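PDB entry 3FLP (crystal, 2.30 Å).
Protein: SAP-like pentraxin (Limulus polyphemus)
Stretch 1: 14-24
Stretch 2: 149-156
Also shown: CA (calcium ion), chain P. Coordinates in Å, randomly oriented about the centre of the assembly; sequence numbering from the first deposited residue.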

ATOM      1  N   THR A  14      48.060   4.387  27.499  1.00 18.67           N
ATOM      2  CA  THR A  14      48.838   5.597  27.671  1.00 18.84           C
ATOM      3  C   THR A  14      50.216   5.387  28.297  1.00 20.64           C
ATOM      4  O   THR A  14      50.391   4.585  29.214  1.00 21.00           O
ATOM      5  N   GLN A  15      51.194   6.114  27.774  1.00 21.63           N
ATOM      6  CA  GLN A  15      52.550   6.072  28.298  1.00 24.44           C
ATOM      7  C   GLN A  15      53.284   7.312  27.827  1.00 23.53           C
ATOM      8  O   GLN A  15      53.598   7.448  26.645  1.00 22.49           O
ATOM      9  N   ASN A  16      53.529   8.223  28.763  1.00 24.28           N
ATOM     10  CA  ASN A  16      54.226   9.471  28.478  1.00 25.72           C
ATOM     11  C   ASN A  16      55.354   9.199  27.488  1.00 26.06           C
ATOM     12  O   ASN A  16      56.098   8.232  27.649  1.00 26.16           O
ATOM     13  N   PRO A  17      55.504  10.049  26.454  1.00 26.18           N
ATOM     14  CA  PRO A  17      54.714  11.248  26.144  1.00 25.48           C
ATOM     15  C   PRO A  17      53.482  11.011  25.260  1.00 24.45           C
ATOM     16  O   PRO A  17      52.928  11.965  24.706  1.00 24.95           O
ATOM     17  N   LYS A  18      53.056   9.759  25.120  1.00 22.10           N
ATOM     18  CA  LYS A  18      51.892   9.463  24.290  1.00 20.72           C
ATOM     19  C   LYS A  18      50.601   9.380  25.104  1.00 18.29           C
ATOM     20  O   LYS A  18      50.463   8.527  25.986  1.00 17.10           O
ATOM     21  N   PHE A  19      49.660  10.273  24.801  1.00 16.01           N
ATOM     22  CA  PHE A  19      48.374  10.307  25.495  1.00 14.69           C
ATOM     23  C   PHE A  19      47.206  10.277  24.500  1.00 13.37           C
ATOM     24  O   PHE A  19      46.678  11.322  24.112  1.00 12.53           O
ATOM     25  N   PRO A  20      46.788   9.080  24.067  1.00 13.00           N
ATOM     26  CA  PRO A  20      45.670   9.037  23.117  1.00 12.26           C
ATOM     27  C   PRO A  20      44.441   9.754  23.682  1.00 11.14           C
ATOM     28  O   PRO A  20      44.057   9.530  24.830  1.00 10.45           O
ATOM     29  N   HIS A  21      43.839  10.627  22.882  1.00  8.79           N
ATOM     30  CA  HIS A  21      42.671  11.367  23.342  1.00  8.63           C
ATOM     31  C   HIS A  21      41.921  12.058  22.215  1.00  7.99           C
ATOM     32  O   HIS A  21      42.379  12.120  21.077  1.00  9.14           O
ATOM     33  N   LEU A  22      40.761  12.592  22.567  1.00  8.29           N
ATOM     34  CA  LEU A  22      39.929  13.345  21.645  1.00  7.87           C
ATOM     35  C   LEU A  22      39.700  14.686  22.335  1.00  7.96           C
ATOM     36  O   LEU A  22      39.637  14.749  23.564  1.00  6.09           O
ATOM     37  N   ARG A  23      39.592  15.752  21.552  1.00  7.91           N
ATOM     38  CA  ARG A  23      39.315  17.071  22.104  1.00  7.47           C
ATOM     39  C   ARG A  23      38.285  17.701  21.180  1.00  6.92           C
ATOM     40  O   ARG A  23      38.536  17.872  19.984  1.00  5.38           O
ATOM     41  N   PHE A  24      37.120  18.031  21.720  1.00  5.97           N
ATOM     42  CA  PHE A  24      36.094  18.634  20.888  1.00  6.43           C
ATOM     43  C   PHE A  24      36.465  20.054  20.503  1.00  6.52           C
ATOM     44  O   PHE A  24      36.935  20.836  21.331  1.00  6.18           O
ATOM     45  N   ILE A 149      43.719  23.495  29.869  1.00 17.53           N
ATOM     46  CA  ILE A 149      42.856  23.350  28.698  1.00 17.55           C
ATOM     47  C   ILE A 149      43.512  22.498  27.607  1.00 16.52           C
ATOM     48  O   ILE A 149      44.535  22.875  27.042  1.00 15.78           O
ATOM     49  N   GLY A 150      42.913  21.346  27.322  1.00 15.56           N
ATOM     50  CA  GLY A 150      43.428  20.462  26.290  1.00 13.45           C
ATOM     51  C   GLY A 150      44.769  19.810  26.570  1.00 13.78           C
ATOM     52  O   GLY A 150      45.402  19.289  25.653  1.00 13.29           O
ATOM     53  N   GLY A 151      45.208  19.813  27.826  1.00 13.24           N
ATOM     54  CA  GLY A 151      46.495  19.215  28.131  1.00 12.84           C
ATOM     55  C   GLY A 151      46.762  18.928  29.594  1.00 13.39           C
ATOM     56  O   GLY A 151      45.831  18.812  30.396  1.00 11.75           O
ATOM     57  N   GLY A 152      48.047  18.815  29.936  1.00 14.39           N
ATOM     58  CA  GLY A 152      48.446  18.522  31.303  1.00 13.63           C
ATOM     59  C   GLY A 152      47.973  17.140  31.711  1.00 13.81           C
ATOM     60  O   GLY A 152      47.595  16.919  32.860  1.00 13.61           O
ATOM     61  N   PHE A 153      47.998  16.208  30.762  1.00 14.12           N
ATOM     62  CA  PHE A 153      47.552  14.837  31.000  1.00 14.43           C
ATOM     63  C   PHE A 153      48.499  14.037  31.889  1.00 15.39           C
ATOM     64  O   PHE A 153      49.700  14.298  31.923  1.00 16.14           O
ATOM     65  N   GLU A 154      47.945  13.056  32.597  1.00 16.48           N
ATOM     66  CA  GLU A 154      48.717  12.189  33.485  1.00 18.24           C
ATOM     67  C   GLU A 154      48.349  10.741  33.193  1.00 18.69           C
ATOM     68  O   GLU A 154      47.172  10.376  33.214  1.00 18.29           O
ATOM     69  N   GLU A 155      49.354   9.913  32.933  1.00 19.42           N
ATOM     70  CA  GLU A 155      49.105   8.516  32.600  1.00 22.02           C
ATOM     71  C   GLU A 155      48.288   7.727  33.617  1.00 21.46           C
ATOM     72  O   GLU A 155      47.492   6.871  33.231  1.00 20.38           O
ATOM     73  N   GLN A 156      48.455   8.013  34.903  1.00 20.83           N
ATOM     74  CA  GLN A 156      47.698   7.287  35.915  1.00 22.31           C
ATOM     75  C   GLN A 156      46.216   7.665  35.974  1.00 20.36           C
ATOM     76  O   GLN A 156      45.441   7.026  36.679  1.00 20.87           O
TER

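This is a small, mostly side-chain contact between two distant parts of one chain, with an aromatic centre, one direct hydrogen bond at one end and a water bridge at the other. It buries 402 Å² in total, counting both sides.

Three aromatic residues form the centre. Phe-153 points toward the first stretch with chi1 m, and Phe-19 and His-21 point toward the second. Phe-19 is also m, with chi2 at 85°. Its CD2 lies 3.5 Å from CB of Phe-153, a close apolar contact. The two phenyl rings are oblique, with centroids 6.0 Å apart and planes at 52°. The edge of the Phe-19 ring meets the backbone of the second stretch, where CE2 of Phe-19 is 3.8 Å from N of Glu-155.

His-21 takes the p rotamer. Phe-153 turns its edge to the face of the imidazole, with CE2 of Phe-153 3.8 Å from CE1 of His-21. The centroids are 4.8 Å apart. The imidazole is held within its own stretch by a hydrogen bond from ND1 of His-21 to O of Phe-19, at 2.9 Å.

Glu-155 closes one end. Its CA-to-CB bond points sideways, but the end of the side chain comes nearer to the first stretch. Chi1 is p and chi2 is t. OE1 of Glu-155 accepts a hydrogen bond from the backbone N of Asn-16, at 3.1 Å. That residue lies in a turn where Gln-15 and Lys-18 pair through their backbones, and a cis peptide bond precedes Pro-17. Thr-14, rotamer m, points toward the second stretch and sets its CG2 3.9 Å from CB of Glu-155.

At the other end, Arg-23 points toward Gly-150. Chi1 and chi2 are t and chi3 is p. CD of Arg-23 is 3.9 Å from CA of Gly-150. An ideal CB on Gly-150 would be only 3.1 Å from that CD, which is tight, and the positive phi also favours glycine. Water 1 bridges the stretches here. It donates to O of Gly-150 at 2.8 Å and accepts from NH1 of Arg-23 at 2.7 Å. NE2 of His-21 is its third partner, also at 2.7 Å.

Glu-154 points away from the first stretch. Its OE1 binds the calcium ion at 2.3 Å. Waters 2 and 3 are also ligands, with four atoms from elsewhere in the structure. Water 2 donates to O of Gly-152 at 2.7 Å, linking the ion to the loop backbone.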

ATOM      1  CB  THR A  14      48.045   6.623  28.526  1.00 17.03           C
ATOM      2  OG1 THR A  14      46.812   6.949  27.869  1.00 15.03           O
ATOM      3  CG2 THR A  14      48.853   7.895  28.734  1.00 15.79           C
ATOM      4  CB  GLN A  15      53.295   4.819  27.844  1.00 26.60           C
ATOM      5  CG  GLN A  15      54.685   4.722  28.460  1.00 31.06           C
ATOM      6  CD  GLN A  15      55.327   3.364  28.272  1.00 34.54           C
ATOM      7  OE1 GLN A  15      55.593   2.936  27.146  1.00 35.86           O
ATOM      8  NE2 GLN A  15      55.576   2.672  29.381  1.00 35.46           N
ATOM      9  CB  ASN A  16      54.796  10.054  29.773  1.00 26.14           C
ATOM     10  CG  ASN A  16      55.250  11.490  29.614  1.00 28.22           C
ATOM     11  OD1 ASN A  16      56.138  11.787  28.819  1.00 29.04           O
ATOM     12  ND2 ASN A  16      54.635  12.391  30.369  1.00 29.74           N
ATOM     13  CB  PRO A  17      55.732  12.137  25.449  1.00 25.69           C
ATOM     14  CG  PRO A  17      56.452  11.137  24.586  1.00 25.63           C
ATOM     15  CD  PRO A  17      56.649   9.936  25.528  1.00 26.00           C
ATOM     16  CB  LYS A  18      52.100   8.159  23.513  1.00 22.18           C
ATOM     17  CG  LYS A  18      50.894   7.775  22.657  1.00 25.71           C
ATOM     18  CD  LYS A  18      51.040   6.391  22.021  1.00 28.71           C
ATOM     19  CE  LYS A  18      49.767   5.983  21.274  1.00 28.62           C
ATOM     20  NZ  LYS A  18      49.870   4.633  20.640  1.00 30.25           N
ATOM     21  CB  PHE A  19      48.258  11.571  26.366  1.00 14.71           C
ATOM     22  CG  PHE A  19      49.376  11.740  27.364  1.00 15.86           C
ATOM     23  CD1 PHE A  19      50.575  12.349  26.995  1.00 17.32           C
ATOM     24  CD2 PHE A  19      49.226  11.296  28.676  1.00 15.84           C
ATOM     25  CE1 PHE A  19      51.610  12.515  27.925  1.00 17.95           C
ATOM     26  CE2 PHE A  19      50.252  11.454  29.611  1.00 15.92           C
ATOM     27  CZ  PHE A  19      51.445  12.063  29.236  1.00 16.77           C
ATOM     28  CB  PRO A  20      45.452   7.534  22.900  1.00 13.64           C
ATOM     29  CG  PRO A  20      45.997   6.915  24.164  1.00 14.27           C
ATOM     30  CD  PRO A  20      47.233   7.726  24.430  1.00 11.89           C
ATOM     31  CB  HIS A  21      43.082  12.453  24.347  1.00  6.95           C
ATOM     32  CG  HIS A  21      43.792  13.617  23.721  1.00  7.66           C
ATOM     33  ND1 HIS A  21      45.099  13.549  23.284  1.00  9.11           N
ATOM     34  CD2 HIS A  21      43.371  14.875  23.444  1.00  8.18           C
ATOM     35  CE1 HIS A  21      45.454  14.714  22.769  1.00  8.94           C
ATOM     36  NE2 HIS A  21      44.423  15.537  22.855  1.00  9.53           N
ATOM     37  CB  LEU A  22      38.566  12.676  21.445  1.00  6.79           C
ATOM     38  CG  LEU A  22      38.461  11.202  21.057  1.00  6.96           C
ATOM     39  CD1 LEU A  22      36.992  10.872  20.760  1.00  5.42           C
ATOM     40  CD2 LEU A  22      39.317  10.924  19.843  1.00  5.88           C
ATOM     41  CB  ARG A  23      40.571  17.949  22.147  1.00  7.14           C
ATOM     42  CG  ARG A  23      40.331  19.292  22.859  1.00  8.99           C
ATOM     43  CD  ARG A  23      41.563  20.201  22.841  1.00 10.10           C
ATOM     44  NE  ARG A  23      41.763  20.816  21.531  1.00 13.38           N
ATOM     45  CZ  ARG A  23      42.823  20.613  20.756  1.00 14.66           C
ATOM     46  NH1 ARG A  23      43.797  19.807  21.152  1.00 16.85           N
ATOM     47  NH2 ARG A  23      42.907  21.210  19.578  1.00 16.06           N
ATOM     48  CB  PHE A  24      34.741  18.571  21.585  1.00  4.67           C
ATOM     49  CG  PHE A  24      34.146  17.196  21.584  1.00  5.35           C
ATOM     50  CD1 PHE A  24      34.584  16.235  22.487  1.00  5.23           C
ATOM     51  CD2 PHE A  24      33.197  16.838  20.630  1.00  7.12           C
ATOM     52  CE1 PHE A  24      34.087  14.926  22.443  1.00  7.74           C
ATOM     53  CE2 PHE A  24      32.691  15.527  20.574  1.00  8.06           C
ATOM     54  CZ  PHE A  24      33.142  14.572  21.485  1.00  7.98           C
ATOM     55  CB  ILE A 149      42.501  24.716  28.085  1.00 17.93           C
ATOM     56  CG1 ILE A 149      41.780  25.581  29.122  1.00 19.22           C
ATOM     57  CG2 ILE A 149      41.643  24.514  26.839  1.00 16.06           C
ATOM     58  CD1 ILE A 149      40.568  24.909  29.744  1.00 19.73           C
ATOM     59  CB  PHE A 153      47.385  14.093  29.668  1.00 13.17           C
ATOM     60  CG  PHE A 153      46.485  14.790  28.685  1.00 11.59           C
ATOM     61  CD1 PHE A 153      45.307  15.395  29.105  1.00 11.37           C
ATOM     62  CD2 PHE A 153      46.816  14.837  27.336  1.00 10.75           C
ATOM     63  CE1 PHE A 153      44.468  16.038  28.193  1.00 11.88           C
ATOM     64  CE2 PHE A 153      45.986  15.477  26.416  1.00 11.85           C
ATOM     65  CZ  PHE A 153      44.810  16.079  26.846  1.00 11.96           C
ATOM     66  CB  GLU A 154      48.417  12.514  34.950  1.00 19.49           C
ATOM     67  CG  GLU A 154      48.947  13.865  35.389  1.00 23.43           C
ATOM     68  CD  GLU A 154      48.620  14.182  36.839  1.00 24.04           C
ATOM     69  OE1 GLU A 154      47.440  14.478  37.143  1.00 20.93           O
ATOM     70  OE2 GLU A 154      49.550  14.132  37.671  1.00 25.28           O
ATOM     71  CB  GLU A 155      50.425   7.787  32.289  1.00 25.30           C
ATOM     72  CG  GLU A 155      51.521   7.917  33.339  1.00 31.70           C
ATOM     73  CD  GLU A 155      52.843   7.264  32.906  1.00 35.85           C
ATOM     74  OE1 GLU A 155      53.393   7.646  31.844  1.00 36.04           O
ATOM     75  OE2 GLU A 155      53.335   6.370  33.635  1.00 37.46           O
ATOM     76  CB  GLN A 156      48.345   7.454  37.290  1.00 27.31           C
ATOM     77  CG  GLN A 156      49.643   6.661  37.443  1.00 35.26           C
ATOM     78  CD  GLN A 156      50.188   6.684  38.865  1.00 40.54           C
ATOM     79  OE1 GLN A 156      50.535   7.746  39.399  1.00 42.04           O
ATOM     80  NE2 GLN A 156      50.263   5.508  39.490  1.00 42.02           N
TER
HETATM   81 CA    CA P 302      45.508  15.474  36.400  1.00 15.10          CA
HETATM   82  O   HOH W   1      44.418  18.235  23.304  1.00  8.64           O
HETATM   83  O   HOH W   2      46.054  15.102  34.128  1.00  6.35           O
HETATM   84  O   HOH W   3      44.792  15.182  38.633  1.00 13.12           O